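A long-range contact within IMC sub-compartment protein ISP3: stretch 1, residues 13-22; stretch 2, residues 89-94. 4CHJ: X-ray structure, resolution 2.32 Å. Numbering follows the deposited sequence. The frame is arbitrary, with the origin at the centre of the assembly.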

ATOM      1  N   ASP A  13     -10.397  -8.503  12.117  1.00 68.34           N
ATOM      2  CA  ASP A  13     -10.706  -8.216  10.735  1.00 66.38           C
ATOM      3  C   ASP A  13     -11.598  -7.013  10.568  1.00 65.18           C
ATOM      4  O   ASP A  13     -12.506  -6.785  11.351  1.00 64.88           O
ATOM      5  CB  ASP A  13     -11.391  -9.416  10.093  1.00 71.86           C
ATOM      6  CG  ASP A  13     -10.429 -10.510   9.738  1.00 71.54           C
ATOM      7  OD1 ASP A  13      -9.245 -10.211   9.505  1.00 76.31           O
ATOM      8  OD2 ASP A  13     -10.858 -11.673   9.691  1.00 73.33           O
ATOM      9  N   LEU A  14     -11.320  -6.243   9.529  1.00 67.70           N
ATOM     10  CA  LEU A  14     -12.244  -5.262   9.019  1.00 63.06           C
ATOM     11  C   LEU A  14     -13.379  -6.029   8.373  1.00 70.07           C
ATOM     12  O   LEU A  14     -13.157  -7.066   7.763  1.00 63.03           O
ATOM     13  CB  LEU A  14     -11.563  -4.401   7.963  1.00 60.81           C
ATOM     14  CG  LEU A  14     -10.758  -3.192   8.418  1.00 59.76           C
ATOM     15  CD1 LEU A  14     -10.290  -3.355   9.851  1.00 62.78           C
ATOM     16  CD2 LEU A  14      -9.580  -2.980   7.492  1.00 64.10           C
ATOM     17  N   GLU A  15     -14.593  -5.515   8.488  1.00 77.23           N
ATOM     18  CA  GLU A  15     -15.724  -6.129   7.814  1.00 84.60           C
ATOM     19  C   GLU A  15     -16.200  -5.212   6.701  1.00 76.85           C
ATOM     20  O   GLU A  15     -16.413  -4.024   6.904  1.00 71.93           O
ATOM     21  CB  GLU A  15     -16.843  -6.451   8.798  1.00 85.94           C
ATOM     22  CG  GLU A  15     -16.434  -7.465   9.849  1.00 89.27           C
ATOM     23  CD  GLU A  15     -17.555  -7.805  10.807  1.00 99.69           C
ATOM     24  OE1 GLU A  15     -18.285  -6.885  11.227  1.00 94.82           O
ATOM     25  OE2 GLU A  15     -17.704  -8.996  11.139  1.00105.99           O
ATOM     26  N   ILE A  16     -16.334  -5.774   5.512  1.00 74.74           N
ATOM     27  CA  ILE A  16     -16.557  -4.985   4.336  1.00 78.86           C
ATOM     28  C   ILE A  16     -18.048  -4.996   4.059  1.00 72.70           C
ATOM     29  O   ILE A  16     -18.729  -6.016   4.262  1.00 54.98           O
ATOM     30  CB  ILE A  16     -15.750  -5.534   3.135  1.00 81.53           C
ATOM     31  CG1 ILE A  16     -14.240  -5.385   3.414  1.00 87.24           C
ATOM     32  CG2 ILE A  16     -16.143  -4.817   1.848  1.00 74.72           C
ATOM     33  CD1 ILE A  16     -13.424  -6.625   3.103  1.00 89.51           C
ATOM     34  N   GLY A  17     -18.541  -3.869   3.579  1.00 75.21           N
ATOM     35  CA  GLY A  17     -19.941  -3.693   3.292  1.00 77.66           C
ATOM     36  C   GLY A  17     -20.322  -4.479   2.067  1.00 82.04           C
ATOM     37  O   GLY A  17     -19.473  -4.927   1.314  1.00 88.52           O
ATOM     38  N   ARG A  18     -21.616  -4.653   1.876  1.00 95.82           N
ATOM     39  CA  ARG A  18     -22.137  -5.408   0.756  1.00 96.94           C
ATOM     40  C   ARG A  18     -21.666  -4.732  -0.522  1.00 93.61           C
ATOM     41  O   ARG A  18     -21.346  -5.391  -1.503  1.00108.88           O
ATOM     42  CB  ARG A  18     -23.667  -5.462   0.818  1.00103.05           C
ATOM     43  CG  ARG A  18     -24.312  -6.260  -0.311  1.00108.53           C
ATOM     44  CD  ARG A  18     -25.822  -6.349  -0.174  1.00109.78           C
ATOM     45  NE  ARG A  18     -26.451  -5.040  -0.303  1.00105.67           N
ATOM     46  CZ  ARG A  18     -26.743  -4.464  -1.461  1.00107.94           C
ATOM     47  NH1 ARG A  18     -26.469  -5.080  -2.601  1.00110.14           N
ATOM     48  NH2 ARG A  18     -27.311  -3.269  -1.478  1.00107.50           N
ATOM     49  N   GLU A  19     -21.600  -3.411  -0.491  1.00 80.85           N
ATOM     50  CA  GLU A  19     -21.200  -2.618  -1.644  1.00 84.85           C
ATOM     51  C   GLU A  19     -19.784  -2.965  -2.110  1.00 80.27           C
ATOM     52  O   GLU A  19     -19.475  -2.872  -3.293  1.00 60.53           O
ATOM     53  CB  GLU A  19     -21.294  -1.131  -1.317  1.00 89.29           C
ATOM     54  CG  GLU A  19     -20.363  -0.683  -0.206  1.00 93.25           C
ATOM     55  CD  GLU A  19     -20.567   0.769   0.174  1.00102.60           C
ATOM     56  OE1 GLU A  19     -21.171   1.512  -0.628  1.00 95.16           O
ATOM     57  OE2 GLU A  19     -20.132   1.171   1.274  1.00104.49           O
ATOM     58  N   GLY A  20     -18.912  -3.322  -1.177  1.00 73.44           N
ATOM     59  CA  GLY A  20     -17.541  -3.616  -1.531  1.00 66.34           C
ATOM     60  C   GLY A  20     -16.587  -2.561  -1.028  1.00 70.36           C
ATOM     61  O   GLY A  20     -16.938  -1.750  -0.187  1.00 75.95           O
ATOM     62  N   GLU A  21     -15.358  -2.601  -1.514  1.00 62.79           N
ATOM     63  CA  GLU A  21     -14.302  -1.682  -1.023  1.00 59.52           C
ATOM     64  C   GLU A  21     -14.035  -0.576  -2.009  1.00 58.11           C
ATOM     65  O   GLU A  21     -13.328   0.375  -1.697  1.00 57.73           O
ATOM     66  CB  GLU A  21     -12.977  -2.435  -0.811  1.00 53.75           C
ATOM     67  CG  GLU A  21     -13.059  -3.603   0.146  1.00 50.39           C
ATOM     68  CD  GLU A  21     -11.697  -4.181   0.483  1.00 50.55           C
ATOM     69  OE1 GLU A  21     -11.140  -4.983  -0.321  1.00 46.79           O
ATOM     70  OE2 GLU A  21     -11.203  -3.881   1.582  1.00 42.83           O
ATOM     71  N   VAL A  22     -14.447  -0.804  -3.247  1.00 72.37           N
ATOM     72  CA  VAL A  22     -14.679   0.262  -4.203  1.00 83.72           C
ATOM     73  C   VAL A  22     -16.112   0.780  -4.033  1.00 83.13           C
ATOM     74  O   VAL A  22     -16.396   1.576  -3.132  1.00 97.40           O
ATOM     75  CB  VAL A  22     -14.463  -0.230  -5.668  1.00 87.31           C
ATOM     76  CG1 VAL A  22     -13.098  -0.902  -5.818  1.00 77.02           C
ATOM     77  CG2 VAL A  22     -15.593  -1.169  -6.114  1.00 82.66           C
TER
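Stretch 2, residues 89-94: AVLYGS

How does stretch 2 lie along the first part of stretch 1? It enters as the last residues of a strand that begins earlier in the chain, Ala 89 to Leu 91, and continues as loop through Tyr 92 and Gly 93 to reach Ser 94. No backbone-to-backbone hydrogen bond joins the two stretches; side chains and one water make the polar links. Asp 13 stays out of reach, and contact begins at Leu 14, in the strand of stretch 1, whose CA-to-CB bond points toward stretch 2. Its CD2 lies over one face of the Tyr 92 ring, 3.9 Å from the ring centroid and 19° off the normal, a CH-pi contact; the closest approach is 3.7 Å, from Leu 14 CD2 to Tyr 92 CE2. Tyr 92 points its own CA-to-CB bond away from stretch 1, yet its ring still meets the leucine.

Where do CA atoms of the two stretches come nearest? Glu 15 turns its CA-to-CB bond away, and the closest pair belongs to the next residue, with Ile 16 CA 5.2 Å from Ser 94 CA. The CA-to-CB bond of Ile 16 points sideways; its CG2 is 3.6 Å from Ser 94 OG, and the side chain also touches Gly 93.

What does Ser 94 do at the turn that follows? Residues Gly 17 to Gly 20 form a type I beta turn, closed by a hydrogen bond of 3.0 Å from Gly 20 N to Gly 17 O. The serine hydroxyl ties into both ends of it: Gly 17 N donates to Ser 94 OG at 2.8 Å, and Ser 94 OG donates a weak hydrogen bond to Gly 20 O at 3.0 Å. Between these glycines, Arg 18 makes no contact, while the side-chain end of Glu 19 comes nearer, its OE2 4.2 Å from Ser 94 OG.

How is the far end of stretch 1 held? The CA-to-CB bond of Glu 21 points toward stretch 2, and its carboxylate accepts a nearly straight hydrogen bond from the backbone, Gly 93 N to Glu 21 OE2, at 2.9 Å. The backbone angles of Gly 93 would jam a CB against the preceding carbonyl oxygen, so this conformation calls for glycine. A water reinforces the link, its O donating to Glu 21 O at 3.0 Å and to Gly 93 O at 2.8 Å while accepting from Tyr 92 N at 2.9 Å. Finally, Val 22 CG1 packs 3.5 Å from Leu 91 CD2. Contacts advance along stretch 2 from Tyr 92 to Ser 94 before the turn and run back to Leu 91 after it.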

ATOM      1  N   ALA A  89      -6.422   3.150  -7.181  1.00 50.65           N
ATOM      2  CA  ALA A  89      -7.325   2.878  -6.075  1.00 51.01           C
ATOM      3  C   ALA A  89      -6.621   2.265  -4.879  1.00 48.46           C
ATOM      4  O   ALA A  89      -5.584   1.629  -5.012  1.00 49.59           O
ATOM      5  CB  ALA A  89      -8.461   1.979  -6.533  1.00 51.99           C
ATOM      6  N   VAL A  90      -7.217   2.454  -3.711  1.00 54.14           N
ATOM      7  CA  VAL A  90      -6.757   1.841  -2.488  1.00 51.28           C
ATOM      8  C   VAL A  90      -7.914   1.040  -1.926  1.00 47.37           C
ATOM      9  O   VAL A  90      -9.031   1.529  -1.854  1.00 45.66           O
ATOM     10  CB  VAL A  90      -6.293   2.898  -1.474  1.00 54.60           C
ATOM     11  CG1 VAL A  90      -7.412   3.871  -1.174  1.00 57.64           C
ATOM     12  CG2 VAL A  90      -5.789   2.242  -0.205  1.00 52.05           C
ATOM     13  N   LEU A  91      -7.673  -0.211  -1.565  1.00 47.51           N
ATOM     14  CA  LEU A  91      -8.749  -1.010  -1.014  1.00 49.62           C
ATOM     15  C   LEU A  91      -8.492  -1.316   0.446  1.00 48.88           C
ATOM     16  O   LEU A  91      -7.584  -2.059   0.778  1.00 43.27           O
ATOM     17  CB  LEU A  91      -8.909  -2.290  -1.818  1.00 50.07           C
ATOM     18  CG  LEU A  91      -8.912  -2.037  -3.321  1.00 53.49           C
ATOM     19  CD1 LEU A  91      -8.385  -3.232  -4.081  1.00 54.07           C
ATOM     20  CD2 LEU A  91     -10.298  -1.656  -3.799  1.00 55.52           C
ATOM     21  N   TYR A  92      -9.308  -0.726   1.309  1.00 44.08           N
ATOM     22  CA  TYR A  92      -9.144  -0.878   2.740  1.00 47.47           C
ATOM     23  C   TYR A  92     -10.432  -0.673   3.524  1.00 49.87           C
ATOM     24  O   TYR A  92     -10.585   0.325   4.207  1.00 49.63           O
ATOM     25  CB  TYR A  92      -8.072   0.082   3.236  1.00 48.07           C
ATOM     26  CG  TYR A  92      -7.490  -0.302   4.560  1.00 50.44           C
ATOM     27  CD1 TYR A  92      -6.549  -1.306   4.657  1.00 47.79           C
ATOM     28  CD2 TYR A  92      -7.887   0.337   5.717  1.00 54.14           C
ATOM     29  CE1 TYR A  92      -6.014  -1.665   5.871  1.00 49.69           C
ATOM     30  CE2 TYR A  92      -7.355  -0.015   6.938  1.00 58.83           C
ATOM     31  CZ  TYR A  92      -6.421  -1.017   7.006  1.00 55.23           C
ATOM     32  OH  TYR A  92      -5.894  -1.369   8.213  1.00 48.70           O
ATOM     33  N   GLY A  93     -11.358  -1.612   3.430  1.00 51.64           N
ATOM     34  CA  GLY A  93     -12.572  -1.545   4.216  1.00 53.09           C
ATOM     35  C   GLY A  93     -13.671  -0.660   3.660  1.00 54.89           C
ATOM     36  O   GLY A  93     -13.526  -0.051   2.611  1.00 45.44           O
ATOM     37  N   SER A  94     -14.770  -0.584   4.400  1.00 53.86           N
ATOM     38  CA  SER A  94     -15.966   0.159   3.984  1.00 67.85           C
ATOM     39  C   SER A  94     -16.229   1.303   4.953  1.00 62.35           C
ATOM     40  O   SER A  94     -15.350   1.665   5.716  1.00 70.93           O
ATOM     41  CB  SER A  94     -17.193  -0.773   3.948  1.00 65.33           C
ATOM     42  OG  SER A  94     -17.233  -1.538   2.755  1.00 66.70           O
TER
HETATM   43  O   HOH W   1     -11.685   0.805   0.742  1.00 46.26           O